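Long-range contacts in hypothetical protein Atu1826 (Agrobacterium tumefaciens, PDB 2I3D), which is of unknown function but is probably a serine hydrolase of the alpha/beta-hydrolase fold, with partial similarity to the S15 X-Pro dipeptidyl-peptidase family: residues F131-M141 and Y159-S169; M23-P31 and L35-K43. All blocks are in the same frame, centred on the assembly; numbering follows the deposited sequence.

In the fold
Interaction 2 comes first along the chain: strands 25-30 and 33-40 form a beta hairpin that makes up one edge of the mixed eight-stranded sheet. Interaction 1 follows much later, where helix 131-142 meets the loop between strands 146-152 and 171-176, toward the other half of that sheet. The centres of the two contacts are 24 Å apart and their nearest atoms about 11 Å, without touching. Helix 101-117 is their common neighbour, since side chains from both reach it. Interaction 2 thus builds the antiparallel border of the fold, whereas interaction 1 packs the helix that follows Ser-130, the probable nucleophile of a Ser-His-Asp triad.

Interaction 1: residues F131-M141 and Y159-S169; sequences FGAWIGMQLLM and YDFSFLAPCPS
Trp-134 is wedged among the aromatic side chains of 159-163, and this is the dense end of the contact. Tyr-159 CB sits 3.4 Å from the centroid of the indole five-membered ring, almost on its normal, while the Tyr-159 ring makes an offset stack on the six-membered ring, planes 20° apart. The opposite indole face carries Gln-138 NE2. At the indole rim NE1 gives a hydrogen bond of 2.9 Å to Asp-160 O, nearly in the ring plane although the donor stands well above the carbonyl plane. With CG anti to the backbone N (chi1 -180°), Trp-134 also turns its CD1 edge onto the face of Phe-161. Phe-131 directs an edge at the Tyr-159 face, and Gln-138 CG lies over Phe-163, 3.4 Å from its CZ.

Farther along, aliphatic and selenium contacts take over. Selenomethionine Met-137 sets SE at the Phe-161 edge, a Met-aromatic contact; in the conformer given, CE lies 3.5 Å from Leu-164 CD1. Leu-140 CG meets Pro-168 CG at 3.8 Å. The solvent side lies at the far end, where partly exposed Met-141 runs beside the more loosely covered Ala-165, Pro-166 and Pro-168. Phe-131, Trp-134, Tyr-159, Phe-161 and Phe-163 thus form an aromatic cluster on the helix leaving a probable nucleophile elbow (GxSxG, with Gly-132) of an alpha/beta hydrolase.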
ATOM      1  N   PHE B 131      -6.228   6.294   9.776  1.00 11.27           N
ATOM      2  CA  PHE B 131      -5.885   7.508  10.546  1.00 11.67           C
ATOM      3  C   PHE B 131      -6.190   8.789   9.718  1.00 10.57           C
ATOM      4  O   PHE B 131      -6.660   9.799  10.252  1.00 11.75           O
ATOM      5  CB  PHE B 131      -4.413   7.423  10.934  1.00 10.98           C
ATOM      6  CG  PHE B 131      -3.833   8.691  11.551  1.00 11.64           C
ATOM      7  CD1 PHE B 131      -3.822   8.861  12.922  1.00 13.27           C
ATOM      8  CD2 PHE B 131      -3.161   9.606  10.753  1.00 13.37           C
ATOM      9  CE1 PHE B 131      -3.209   9.988  13.473  1.00 12.16           C
ATOM     10  CE2 PHE B 131      -2.541  10.734  11.291  1.00 13.47           C
ATOM     11  CZ  PHE B 131      -2.581  10.925  12.638  1.00 13.17           C
ATOM     12  N   GLY B 132      -5.915   8.744   8.406  1.00 10.53           N
ATOM     13  CA  GLY B 132      -6.229   9.853   7.521  1.00  9.47           C
ATOM     14  C   GLY B 132      -7.709  10.257   7.538  1.00  9.33           C
ATOM     15  O   GLY B 132      -8.003  11.432   7.346  1.00 10.78           O
ATOM     16  N   ALA B 133      -8.629   9.294   7.764  1.00  8.75           N
ATOM     17  CA  ALA B 133     -10.063   9.632   7.795  1.00  9.55           C
ATOM     18  C   ALA B 133     -10.339  10.420   9.083  1.00 10.40           C
ATOM     19  O   ALA B 133     -11.235  11.285   9.120  1.00 11.27           O
ATOM     20  CB  ALA B 133     -10.907   8.365   7.774  1.00  9.65           C
ATOM     21  N   TRP B 134      -9.653  10.058  10.173  1.00 10.31           N
ATOM     22  CA  TRP B 134      -9.843  10.819  11.430  1.00 11.01           C
ATOM     23  C   TRP B 134      -9.331  12.255  11.290  1.00 11.39           C
ATOM     24  O   TRP B 134     -10.034  13.248  11.661  1.00 11.47           O
ATOM     25  CB  TRP B 134      -9.145  10.060  12.569  1.00 11.08           C
ATOM     26  CG  TRP B 134      -9.244  10.690  13.932  1.00 12.36           C
ATOM     27  CD1 TRP B 134     -10.381  10.963  14.650  1.00 14.13           C
ATOM     28  CD2 TRP B 134      -8.134  11.099  14.741  1.00 12.34           C
ATOM     29  NE1 TRP B 134     -10.040  11.566  15.868  1.00 13.07           N
ATOM     30  CE2 TRP B 134      -8.667  11.633  15.951  1.00 12.56           C
ATOM     31  CE3 TRP B 134      -6.735  11.116  14.539  1.00 12.16           C
ATOM     32  CZ2 TRP B 134      -7.838  12.131  16.969  1.00 12.49           C
ATOM     33  CZ3 TRP B 134      -5.928  11.582  15.533  1.00 14.97           C
ATOM     34  CH2 TRP B 134      -6.460  12.082  16.739  1.00 13.81           C
ATOM     35  N   ILE B 135      -8.087  12.403  10.792  1.00 11.81           N
ATOM     36  CA  ILE B 135      -7.624  13.764  10.474  1.00 11.51           C
ATOM     37  C   ILE B 135      -8.569  14.489   9.482  1.00 10.76           C
ATOM     38  O   ILE B 135      -8.913  15.672   9.671  1.00 11.58           O
ATOM     39  CB  ILE B 135      -6.182  13.758   9.937  1.00 10.91           C
ATOM     40  CG1 ILE B 135      -5.232  13.015  10.916  1.00 12.27           C
ATOM     41  CG2 ILE B 135      -5.722  15.225   9.604  1.00 10.38           C
ATOM     42  CD1 ILE B 135      -5.036  13.766  12.270  1.00 14.40           C
ATOM     43  N   GLY B 136      -9.042  13.770   8.448  1.00 11.92           N
ATOM     44  CA  GLY B 136      -9.914  14.386   7.473  1.00  9.84           C
ATOM     45  C   GLY B 136     -11.205  14.928   8.070  1.00 10.69           C
ATOM     46  O   GLY B 136     -11.660  16.038   7.726  1.00 12.27           O
HETATM   47  N   MSE B 137     -11.802  14.152   8.961  1.00  9.96           N
HETATM   48  CA  MSE B 137     -13.069  14.598   9.549  0.70 11.21           C
HETATM   49  C   MSE B 137     -12.839  15.768  10.521  1.00 11.44           C
HETATM   50  O   MSE B 137     -13.729  16.618  10.685  1.00 12.89           O
HETATM   51  CB  MSE B 137     -13.885  13.436  10.134  0.70 11.51           C
HETATM   52  CG  MSE B 137     -14.275  12.414   9.043  0.70 11.36           C
HETATM   53 SE   MSE B 137     -15.629  11.138   9.547  0.52 13.58          SE
HETATM   54  CE  MSE B 137     -17.200  12.274   9.215  0.70 12.63           C
ATOM     55  N   GLN B 138     -11.656  15.819  11.147  1.00 11.33           N
ATOM     56  CA  GLN B 138     -11.327  16.958  11.990  1.00 13.04           C
ATOM     57  C   GLN B 138     -11.163  18.203  11.089  1.00 13.27           C
ATOM     58  O   GLN B 138     -11.597  19.318  11.440  1.00 14.85           O
ATOM     59  CB  GLN B 138     -10.046  16.692  12.767  1.00 12.60           C
ATOM     60  CG  GLN B 138     -10.223  15.648  13.869  1.00 12.92           C
ATOM     61  CD  GLN B 138      -8.910  15.414  14.614  1.00 15.93           C
ATOM     62  OE1 GLN B 138      -8.443  16.290  15.372  1.00 16.44           O
ATOM     63  NE2 GLN B 138      -8.280  14.254  14.351  1.00 15.39           N
ATOM     64  N   LEU B 139     -10.550  18.030   9.923  1.00 13.08           N
ATOM     65  CA  LEU B 139     -10.365  19.191   9.037  1.00 14.74           C
ATOM     66  C   LEU B 139     -11.745  19.684   8.543  1.00 14.92           C
ATOM     67  O   LEU B 139     -12.023  20.892   8.509  1.00 16.23           O
ATOM     68  CB  LEU B 139      -9.463  18.823   7.867  1.00 15.61           C
ATOM     69  CG  LEU B 139      -9.119  19.968   6.905  1.00 16.40           C
ATOM     70  CD1 LEU B 139      -8.220  21.004   7.611  1.00 18.84           C
ATOM     71  CD2 LEU B 139      -8.442  19.390   5.659  1.00 18.29           C
ATOM     72  N   LEU B 140     -12.610  18.731   8.188  1.00 15.18           N
ATOM     73  CA  LEU B 140     -13.989  19.006   7.790  1.00 15.87           C
ATOM     74  C   LEU B 140     -14.696  19.870   8.831  1.00 17.34           C
ATOM     75  O   LEU B 140     -15.321  20.883   8.506  1.00 16.95           O
ATOM     76  CB  LEU B 140     -14.719  17.657   7.674  1.00 16.13           C
ATOM     77  CG  LEU B 140     -16.252  17.668   7.498  1.00 16.22           C
ATOM     78  CD1 LEU B 140     -16.565  18.144   6.112  1.00 17.27           C
ATOM     79  CD2 LEU B 140     -16.849  16.303   7.722  1.00 16.89           C
HETATM   80  N   MSE B 141     -14.578  19.470  10.085  1.00 18.54           N
HETATM   81  CA  MSE B 141     -15.225  20.201  11.180  1.00 20.08           C
HETATM   82  C   MSE B 141     -14.757  21.668  11.252  1.00 21.79           C
HETATM   83  O   MSE B 141     -15.567  22.554  11.542  1.00 23.28           O
HETATM   84  CB  MSE B 141     -14.971  19.443  12.501  1.00 20.02           C
HETATM   85  CG  MSE B 141     -15.921  19.770  13.632  1.00 20.08           C
HETATM   86 SE   MSE B 141     -17.791  19.299  13.208  0.75 21.71          SE
HETATM   87  CE  MSE B 141     -18.474  20.497  14.600  1.00 21.37           C
ATOM     88  N   TYR B 159      -9.499   6.130  17.841  1.00 11.66           N
ATOM     89  CA  TYR B 159      -9.412   7.599  17.816  1.00 11.38           C
ATOM     90  C   TYR B 159     -10.798   8.135  18.126  1.00 12.23           C
ATOM     91  O   TYR B 159     -11.810   7.496  17.789  1.00 11.84           O
ATOM     92  CB  TYR B 159      -8.938   8.111  16.452  1.00 12.74           C
ATOM     93  CG  TYR B 159      -7.534   7.615  16.159  1.00 13.63           C
ATOM     94  CD1 TYR B 159      -6.443   8.076  16.908  1.00 13.88           C
ATOM     95  CD2 TYR B 159      -7.284   6.714  15.137  1.00 15.62           C
ATOM     96  CE1 TYR B 159      -5.164   7.652  16.656  1.00 15.01           C
ATOM     97  CE2 TYR B 159      -5.973   6.258  14.888  1.00 16.19           C
ATOM     98  CZ  TYR B 159      -4.942   6.719  15.671  1.00 15.07           C
ATOM     99  OH  TYR B 159      -3.661   6.293  15.403  1.00 17.55           O
ATOM    100  N   ASP B 160     -10.816   9.296  18.763  1.00 11.79           N
ATOM    101  CA  ASP B 160     -12.039   9.925  19.244  1.00 11.77           C
ATOM    102  C   ASP B 160     -12.732  10.726  18.122  1.00 11.12           C
ATOM    103  O   ASP B 160     -12.250  11.767  17.695  1.00 12.52           O
ATOM    104  CB  ASP B 160     -11.653  10.839  20.418  1.00 10.63           C
ATOM    105  CG  ASP B 160     -12.832  11.600  20.998  1.00 12.58           C
ATOM    106  OD1 ASP B 160     -14.007  11.188  20.756  1.00 13.18           O
ATOM    107  OD2 ASP B 160     -12.558  12.606  21.716  1.00 13.61           O
ATOM    108  N   PHE B 161     -13.907  10.279  17.687  1.00 11.88           N
ATOM    109  CA  PHE B 161     -14.676  11.041  16.662  1.00 11.88           C
ATOM    110  C   PHE B 161     -15.791  11.925  17.241  1.00 13.57           C
ATOM    111  O   PHE B 161     -16.665  12.397  16.500  1.00 14.77           O
ATOM    112  CB  PHE B 161     -15.293  10.058  15.649  1.00 11.12           C
ATOM    113  CG  PHE B 161     -14.293   9.522  14.663  1.00 11.71           C
ATOM    114  CD1 PHE B 161     -14.297   9.949  13.350  1.00 12.02           C
ATOM    115  CD2 PHE B 161     -13.388   8.534  15.058  1.00 11.35           C
ATOM    116  CE1 PHE B 161     -13.358   9.445  12.417  1.00 12.58           C
ATOM    117  CE2 PHE B 161     -12.444   7.959  14.154  1.00 12.08           C
ATOM    118  CZ  PHE B 161     -12.438   8.424  12.806  1.00 11.51           C
ATOM    119  N   SER B 162     -15.799  12.095  18.565  1.00 14.98           N
ATOM    120  CA  SER B 162     -16.964  12.678  19.184  1.00 17.10           C
ATOM    121  C   SER B 162     -16.982  14.201  18.937  1.00 17.38           C
ATOM    122  O   SER B 162     -18.005  14.838  19.205  1.00 19.48           O
ATOM    123  CB  SER B 162     -17.063  12.304  20.664  1.00 18.93           C
ATOM    124  OG  SER B 162     -16.176  13.067  21.354  1.00 20.62           O
ATOM    125  N   PHE B 163     -15.901  14.762  18.370  1.00 17.42           N
ATOM    126  CA  PHE B 163     -15.890  16.183  17.891  1.00 17.18           C
ATOM    127  C   PHE B 163     -16.929  16.448  16.768  1.00 17.66           C
ATOM    128  O   PHE B 163     -17.234  17.591  16.461  1.00 18.48           O
ATOM    129  CB  PHE B 163     -14.501  16.600  17.397  1.00 16.84           C
ATOM    130  CG  PHE B 163     -14.035  15.792  16.195  1.00 15.33           C
ATOM    131  CD1 PHE B 163     -14.405  16.156  14.910  1.00 15.33           C
ATOM    132  CD2 PHE B 163     -13.261  14.647  16.372  1.00 14.73           C
ATOM    133  CE1 PHE B 163     -14.005  15.383  13.799  1.00 14.20           C
ATOM    134  CE2 PHE B 163     -12.882  13.863  15.266  1.00 13.58           C
ATOM    135  CZ  PHE B 163     -13.264  14.225  13.999  1.00 14.48           C
ATOM    136  N   LEU B 164     -17.391  15.399  16.090  1.00 17.30           N
ATOM    137  CA  LEU B 164     -18.392  15.559  15.022  1.00 18.57           C
ATOM    138  C   LEU B 164     -19.777  15.806  15.627  1.00 20.28           C
ATOM    139  O   LEU B 164     -20.620  14.883  15.792  1.00 22.20           O
ATOM    140  CB  LEU B 164     -18.448  14.316  14.174  1.00 18.24           C
ATOM    141  CG  LEU B 164     -17.267  14.153  13.209  1.00 17.63           C
ATOM    142  CD1 LEU B 164     -17.209  12.695  12.679  1.00 15.46           C
ATOM    143  CD2 LEU B 164     -17.302  15.197  12.037  1.00 16.55           C
ATOM    144  N   ALA B 165     -20.037  17.057  15.947  1.00 21.42           N
ATOM    145  CA  ALA B 165     -21.229  17.366  16.738  1.00 23.39           C
ATOM    146  C   ALA B 165     -21.743  18.783  16.444  1.00 23.50           C
ATOM    147  O   ALA B 165     -21.632  19.684  17.290  1.00 25.85           O
ATOM    148  CB  ALA B 165     -20.924  17.201  18.214  1.00 24.18           C
ATOM    149  N   PRO B 166     -22.397  18.966  15.283  1.00 21.99           N
ATOM    150  CA  PRO B 166     -22.641  17.843  14.395  1.00 20.65           C
ATOM    151  C   PRO B 166     -21.656  17.835  13.215  1.00 19.36           C
ATOM    152  O   PRO B 166     -20.937  18.818  12.944  1.00 19.06           O
ATOM    153  CB  PRO B 166     -24.063  18.130  13.877  1.00 21.38           C
ATOM    154  CG  PRO B 166     -24.058  19.652  13.767  1.00 20.78           C
ATOM    155  CD  PRO B 166     -23.034  20.204  14.767  1.00 22.36           C
ATOM    156  N   CYS B 167     -21.632  16.693  12.560  1.00 17.86           N
ATOM    157  CA  CYS B 167     -20.990  16.583  11.296  1.00 17.26           C
ATOM    158  C   CYS B 167     -21.660  17.591  10.350  1.00 17.00           C
ATOM    159  O   CYS B 167     -22.877  17.592  10.220  1.00 17.42           O
ATOM    160  CB  CYS B 167     -21.082  15.155  10.792  1.00 17.76           C
ATOM    161  SG  CYS B 167     -20.231  14.887   9.228  1.00 16.73           S
ATOM    162  N   PRO B 168     -20.869  18.463   9.720  1.00 17.09           N
ATOM    163  CA  PRO B 168     -21.430  19.571   8.931  1.00 17.00           C
ATOM    164  C   PRO B 168     -21.822  19.274   7.449  1.00 16.17           C
ATOM    165  O   PRO B 168     -22.465  20.103   6.757  1.00 16.25           O
ATOM    166  CB  PRO B 168     -20.308  20.615   9.036  1.00 17.53           C
ATOM    167  CG  PRO B 168     -19.082  19.785   8.980  1.00 17.72           C
ATOM    168  CD  PRO B 168     -19.401  18.593   9.855  1.00 16.66           C
ATOM    169  N   SER B 169     -21.410  18.109   6.965  1.00 15.25           N
ATOM    170  CA  SER B 169     -21.553  17.796   5.547  1.00 12.91           C
ATOM    171  C   SER B 169     -21.955  16.347   5.367  1.00 12.75           C
ATOM    172  O   SER B 169     -21.709  15.486   6.244  1.00 13.08           O
ATOM    173  CB  SER B 169     -20.230  18.041   4.794  1.00 14.66           C
ATOM    174  OG  SER B 169     -19.862  19.413   4.877  1.00 18.38           O
TER

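Interaction 2: residues M23-P31 and L35-K43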
HETATM    1  N   MSE B  23       6.586  19.618 -11.102  1.00 31.63           N
HETATM    2  CA  MSE B  23       5.292  18.957 -10.708  1.00 33.01           C
HETATM    3  C   MSE B  23       5.069  17.643 -11.470  1.00 29.57           C
HETATM    4  O   MSE B  23       5.634  17.450 -12.569  1.00 29.53           O
HETATM    5  CB  MSE B  23       4.119  19.936 -10.831  1.00 32.92           C
HETATM    6  CG  MSE B  23       4.174  21.035  -9.771  1.00 35.62           C
HETATM    7 SE   MSE B  23       3.346  22.716 -10.372  0.75 43.35          SE
HETATM    8  CE  MSE B  23       3.442  23.818  -8.723  1.00 38.35           C
ATOM      9  N   PRO B  24       4.269  16.716 -10.899  1.00 27.65           N
ATOM     10  CA  PRO B  24       3.404  16.911  -9.705  1.00 26.58           C
ATOM     11  C   PRO B  24       4.121  16.943  -8.364  1.00 25.68           C
ATOM     12  O   PRO B  24       3.470  17.179  -7.347  1.00 25.44           O
ATOM     13  CB  PRO B  24       2.463  15.702  -9.750  1.00 26.28           C
ATOM     14  CG  PRO B  24       3.218  14.660 -10.471  1.00 27.60           C
ATOM     15  CD  PRO B  24       4.191  15.336 -11.417  1.00 26.99           C
ATOM     16  N   GLU B  25       5.429  16.680  -8.342  1.00 25.34           N
ATOM     17  CA  GLU B  25       6.182  16.720  -7.084  1.00 25.57           C
ATOM     18  C   GLU B  25       6.235  18.153  -6.580  1.00 25.53           C
ATOM     19  O   GLU B  25       6.686  19.036  -7.314  1.00 26.42           O
ATOM     20  CB  GLU B  25       7.622  16.228  -7.276  1.00 26.60           C
ATOM     21  CG  GLU B  25       7.771  14.798  -7.760  1.00 31.40           C
ATOM     22  CD  GLU B  25       7.510  14.630  -9.261  1.00 35.28           C
ATOM     23  OE1 GLU B  25       7.310  15.649  -9.981  1.00 42.39           O
ATOM     24  OE2 GLU B  25       7.496  13.467  -9.738  1.00 42.59           O
ATOM     25  N   VAL B  26       5.792  18.367  -5.343  1.00 24.09           N
ATOM     26  CA  VAL B  26       5.819  19.680  -4.677  1.00 24.17           C
ATOM     27  C   VAL B  26       6.357  19.546  -3.250  1.00 24.59           C
ATOM     28  O   VAL B  26       6.317  18.462  -2.634  1.00 23.50           O
ATOM     29  CB  VAL B  26       4.420  20.367  -4.627  1.00 24.19           C
ATOM     30  CG1 VAL B  26       3.943  20.685  -6.027  1.00 24.87           C
ATOM     31  CG2 VAL B  26       3.357  19.519  -3.818  1.00 22.96           C
ATOM     32  N   ILE B  27       6.940  20.644  -2.767  1.00 24.51           N
ATOM     33  CA  ILE B  27       7.338  20.795  -1.374  0.60 24.98           C
ATOM     34  C   ILE B  27       6.685  22.083  -0.920  1.00 25.35           C
ATOM     35  O   ILE B  27       6.731  23.102  -1.640  1.00 25.97           O
ATOM     36  CB  ILE B  27       8.897  20.889  -1.203  0.60 24.57           C
ATOM     37  CG1 ILE B  27       9.564  19.514  -1.366  0.60 25.05           C
ATOM     38  CG2 ILE B  27       9.255  21.481   0.148  0.60 24.58           C
ATOM     39  CD1 ILE B  27      11.103  19.562  -1.434  0.60 25.84           C
ATOM     40  N   PHE B  28       6.038  22.054   0.233  1.00 25.63           N
ATOM     41  CA  PHE B  28       5.469  23.290   0.793  1.00 26.25           C
ATOM     42  C   PHE B  28       5.740  23.298   2.295  1.00 26.66           C
ATOM     43  O   PHE B  28       6.222  22.314   2.855  1.00 26.85           O
ATOM     44  CB  PHE B  28       3.973  23.440   0.466  1.00 25.76           C
ATOM     45  CG  PHE B  28       3.123  22.269   0.919  1.00 25.15           C
ATOM     46  CD1 PHE B  28       2.465  22.308   2.149  1.00 23.56           C
ATOM     47  CD2 PHE B  28       2.989  21.130   0.104  1.00 25.02           C
ATOM     48  CE1 PHE B  28       1.656  21.211   2.570  1.00 25.03           C
ATOM     49  CE2 PHE B  28       2.223  20.044   0.513  1.00 25.61           C
ATOM     50  CZ  PHE B  28       1.560  20.077   1.739  1.00 25.77           C
ATOM     51  N   ASN B  29       5.459  24.427   2.944  1.00 28.10           N
ATOM     52  CA  ASN B  29       5.821  24.572   4.340  1.00 29.03           C
ATOM     53  C   ASN B  29       4.687  24.205   5.246  1.00 28.65           C
ATOM     54  O   ASN B  29       3.570  24.696   5.078  1.00 29.43           O
ATOM     55  CB  ASN B  29       6.274  26.013   4.631  1.00 30.08           C
ATOM     56  CG  ASN B  29       7.614  26.339   3.982  1.00 34.03           C
ATOM     57  OD1 ASN B  29       8.484  25.458   3.795  1.00 37.75           O
ATOM     58  ND2 ASN B  29       7.790  27.608   3.624  1.00 38.18           N
ATOM     59  N   GLY B  30       4.968  23.327   6.197  1.00 28.53           N
ATOM     60  CA  GLY B  30       4.040  23.088   7.294  1.00 28.00           C
ATOM     61  C   GLY B  30       4.623  23.625   8.588  1.00 28.09           C
ATOM     62  O   GLY B  30       5.761  24.122   8.604  1.00 28.02           O
ATOM     63  N   PRO B  31       3.866  23.517   9.687  1.00 28.10           N
ATOM     64  CA  PRO B  31       4.333  23.947  10.992  1.00 27.71           C
ATOM     65  C   PRO B  31       5.612  23.249  11.475  1.00 27.94           C
ATOM     66  O   PRO B  31       6.362  23.825  12.273  1.00 28.40           O
ATOM     67  CB  PRO B  31       3.154  23.602  11.913  1.00 28.04           C
ATOM     68  CG  PRO B  31       1.975  23.625  11.012  1.00 28.32           C
ATOM     69  CD  PRO B  31       2.474  23.030   9.737  1.00 28.15           C
ATOM     70  N   LEU B  35       6.856  19.877   3.909  1.00 21.59           N
ATOM     71  CA  LEU B  35       5.904  18.797   3.631  1.00 20.47           C
ATOM     72  C   LEU B  35       6.004  18.473   2.142  1.00 20.14           C
ATOM     73  O   LEU B  35       5.956  19.382   1.272  1.00 21.02           O
ATOM     74  CB  LEU B  35       4.449  19.177   3.995  1.00 18.64           C
ATOM     75  CG  LEU B  35       4.151  19.389   5.487  1.00 18.57           C
ATOM     76  CD1 LEU B  35       2.799  20.127   5.671  1.00 17.54           C
ATOM     77  CD2 LEU B  35       4.179  18.024   6.223  1.00 18.58           C
ATOM     78  N   GLU B  36       6.153  17.177   1.868  1.00 19.34           N
ATOM     79  CA  GLU B  36       6.255  16.632   0.543  1.00 19.91           C
ATOM     80  C   GLU B  36       4.842  16.291   0.007  1.00 18.86           C
ATOM     81  O   GLU B  36       4.040  15.679   0.717  1.00 18.40           O
ATOM     82  CB  GLU B  36       7.127  15.365   0.635  1.00 20.72           C
ATOM     83  CG  GLU B  36       7.231  14.584  -0.607  1.00 23.38           C
ATOM     84  CD  GLU B  36       8.021  13.302  -0.443  1.00 25.07           C
ATOM     85  OE1 GLU B  36       8.001  12.614   0.627  1.00 21.87           O
ATOM     86  OE2 GLU B  36       8.657  12.974  -1.447  1.00 29.69           O
ATOM     87  N   GLY B  37       4.543  16.676  -1.235  1.00 17.38           N
ATOM     88  CA  GLY B  37       3.216  16.390  -1.822  1.00 17.18           C
ATOM     89  C   GLY B  37       3.261  16.034  -3.293  1.00 18.17           C
ATOM     90  O   GLY B  37       4.348  16.065  -3.922  1.00 16.95           O
ATOM     91  N   ARG B  38       2.083  15.640  -3.804  1.00 17.72           N
ATOM     92  CA  ARG B  38       1.844  15.415  -5.224  0.60 18.09           C
ATOM     93  C   ARG B  38       0.583  16.167  -5.565  1.00 18.66           C
ATOM     94  O   ARG B  38      -0.462  15.966  -4.926  1.00 17.02           O
ATOM     95  CB  ARG B  38       1.662  13.918  -5.540  0.60 17.53           C
ATOM     96  CG  ARG B  38       2.895  13.077  -5.228  0.60 20.07           C
ATOM     97  CD  ARG B  38       4.081  13.475  -6.119  0.60 20.32           C
ATOM     98  NE  ARG B  38       5.266  12.679  -5.827  0.60 23.13           N
ATOM     99  CZ  ARG B  38       6.306  13.080  -5.098  0.60 22.18           C
ATOM    100  NH1 ARG B  38       6.349  14.297  -4.577  0.60 22.15           N
ATOM    101  NH2 ARG B  38       7.321  12.260  -4.897  0.60 26.10           N
ATOM    102  N   TYR B  39       0.678  17.020  -6.572  1.00 19.32           N
ATOM    103  CA  TYR B  39      -0.301  18.050  -6.864  1.00 21.46           C
ATOM    104  C   TYR B  39      -0.682  18.053  -8.326  1.00 22.38           C
ATOM    105  O   TYR B  39       0.191  18.100  -9.193  1.00 23.06           O
ATOM    106  CB  TYR B  39       0.335  19.379  -6.488  1.00 22.54           C
ATOM    107  CG  TYR B  39      -0.299  20.627  -7.033  1.00 23.95           C
ATOM    108  CD1 TYR B  39      -1.599  21.002  -6.692  1.00 24.61           C
ATOM    109  CD2 TYR B  39       0.455  21.500  -7.844  1.00 25.46           C
ATOM    110  CE1 TYR B  39      -2.158  22.218  -7.188  1.00 24.68           C
ATOM    111  CE2 TYR B  39      -0.078  22.695  -8.314  1.00 25.55           C
ATOM    112  CZ  TYR B  39      -1.374  23.048  -7.989  1.00 25.40           C
ATOM    113  OH  TYR B  39      -1.881  24.240  -8.482  1.00 26.29           O
ATOM    114  N   GLN B  40      -1.982  17.998  -8.607  1.00 22.63           N
ATOM    115  CA  GLN B  40      -2.497  18.115  -9.984  1.00 23.10           C
ATOM    116  C   GLN B  40      -3.582  19.173 -10.056  1.00 23.87           C
ATOM    117  O   GLN B  40      -4.725  18.927  -9.626  1.00 22.85           O
ATOM    118  CB  GLN B  40      -3.083  16.806 -10.508  1.00 24.66           C
ATOM    119  CG  GLN B  40      -2.128  15.624 -10.545  1.00 27.27           C
ATOM    120  CD  GLN B  40      -1.344  15.537 -11.842  1.00 33.98           C
ATOM    121  OE1 GLN B  40      -0.353  14.792 -11.935  1.00 35.79           O
ATOM    122  NE2 GLN B  40      -1.781  16.298 -12.857  1.00 34.27           N
ATOM    123  N   PRO B  41      -3.256  20.352 -10.630  1.00 24.28           N
ATOM    124  CA  PRO B  41      -4.300  21.364 -10.700  1.00 25.40           C
ATOM    125  C   PRO B  41      -5.358  21.038 -11.755  1.00 25.85           C
ATOM    126  O   PRO B  41      -5.066  20.398 -12.771  1.00 26.89           O
ATOM    127  CB  PRO B  41      -3.535  22.647 -11.069  1.00 25.12           C
ATOM    128  CG  PRO B  41      -2.361  22.158 -11.867  1.00 24.17           C
ATOM    129  CD  PRO B  41      -1.987  20.809 -11.235  1.00 25.29           C
ATOM    130  N   SER B  42      -6.577  21.487 -11.511  1.00 26.98           N
ATOM    131  CA  SER B  42      -7.630  21.326 -12.496  1.00 29.22           C
ATOM    132  C   SER B  42      -7.407  22.162 -13.755  1.00 31.30           C
ATOM    133  O   SER B  42      -6.918  23.316 -13.689  1.00 31.82           O
ATOM    134  CB  SER B  42      -8.988  21.716 -11.920  1.00 28.56           C
ATOM    135  OG  SER B  42     -10.004  21.493 -12.902  1.00 29.50           O
ATOM    136  N   LYS B  43      -7.808  21.568 -14.884  1.00 33.48           N
ATOM    137  CA  LYS B  43      -7.913  22.262 -16.168  1.00 35.87           C
ATOM    138  C   LYS B  43      -8.976  23.366 -16.138  1.00 36.90           C
ATOM    139  O   LYS B  43      -9.041  24.174 -17.057  1.00 38.04           O
ATOM    140  CB  LYS B  43      -8.277  21.270 -17.275  1.00 36.40           C
ATOM    141  CG  LYS B  43      -7.333  20.080 -17.394  1.00 39.62           C
ATOM    142  CD  LYS B  43      -7.380  19.440 -18.794  1.00 42.21           C
ATOM    143  CE  LYS B  43      -8.270  18.189 -18.849  1.00 44.86           C
ATOM    144  NZ  LYS B  43      -7.550  16.986 -18.289  1.00 46.57           N
TER
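Phe-28 and Leu-35 face each other in a hydrogen-bonded antiparallel pair, with Leu-35 N to Phe-28 O at 2.7 Å and a return bond from Phe-28 N. Val-26 and Gly-37 form the next such pair. Beyond them, the ladder ends with Tyr-39 N to Pro-24 O, 2.9 Å, the donor on a lone pair in the carbonyl plane. In the Arg-38 conformer given, Gly-37 O is gripped twice: Val-26 N and Arg-38 NH1 reach it from opposite faces of its plane.

Apolar contacts gather on the Val-26, Phe-28 and Leu-35 face. Phe-28 CG stands between the backbone N and the carbonyl carbon (chi1 56°), which carries the ring across the neighbouring strand, where Leu-35 CB lies over its face, 3.9 Å from the centroid, and Leu-35 CD1 comes within 3.5 Å of CE1. Val-26 CG1 rests on Tyr-39 CB. The selenium of Met-23 lies at the Tyr-39 ring edge, a Met-aromatic contact. Trp-113 of helix 101-117 stacks on Phe-28 and meets Tyr-39 edge-to-face.

The other face carries Glu-25, Glu-36 and Arg-38, with Ile-27 among them. In that same conformer, Glu-25 CG sits centrally over the Arg-38 guanidinium, 3.5 Å from CZ, but Glu-25 OE2 stays 4.6 Å from Arg-38 NE, far out of the guanidinium plane; it also forms a long, weak ion pair with Lys-180 NZ of the second subunit. A long salt bridge links Arg-38 NH2 to Glu-36 OE2, while Glu-36 OE1 accepts from Arg-92 N and Asn-86 ND2.

Backbone bonds thus set the hairpin's register, while its faces do different work: one packs apolar groups against helix 101-117; across the other Arg-38 meets Glu-25 mainly through carbon, the Glu-25 carboxylate probably adding only weak attraction.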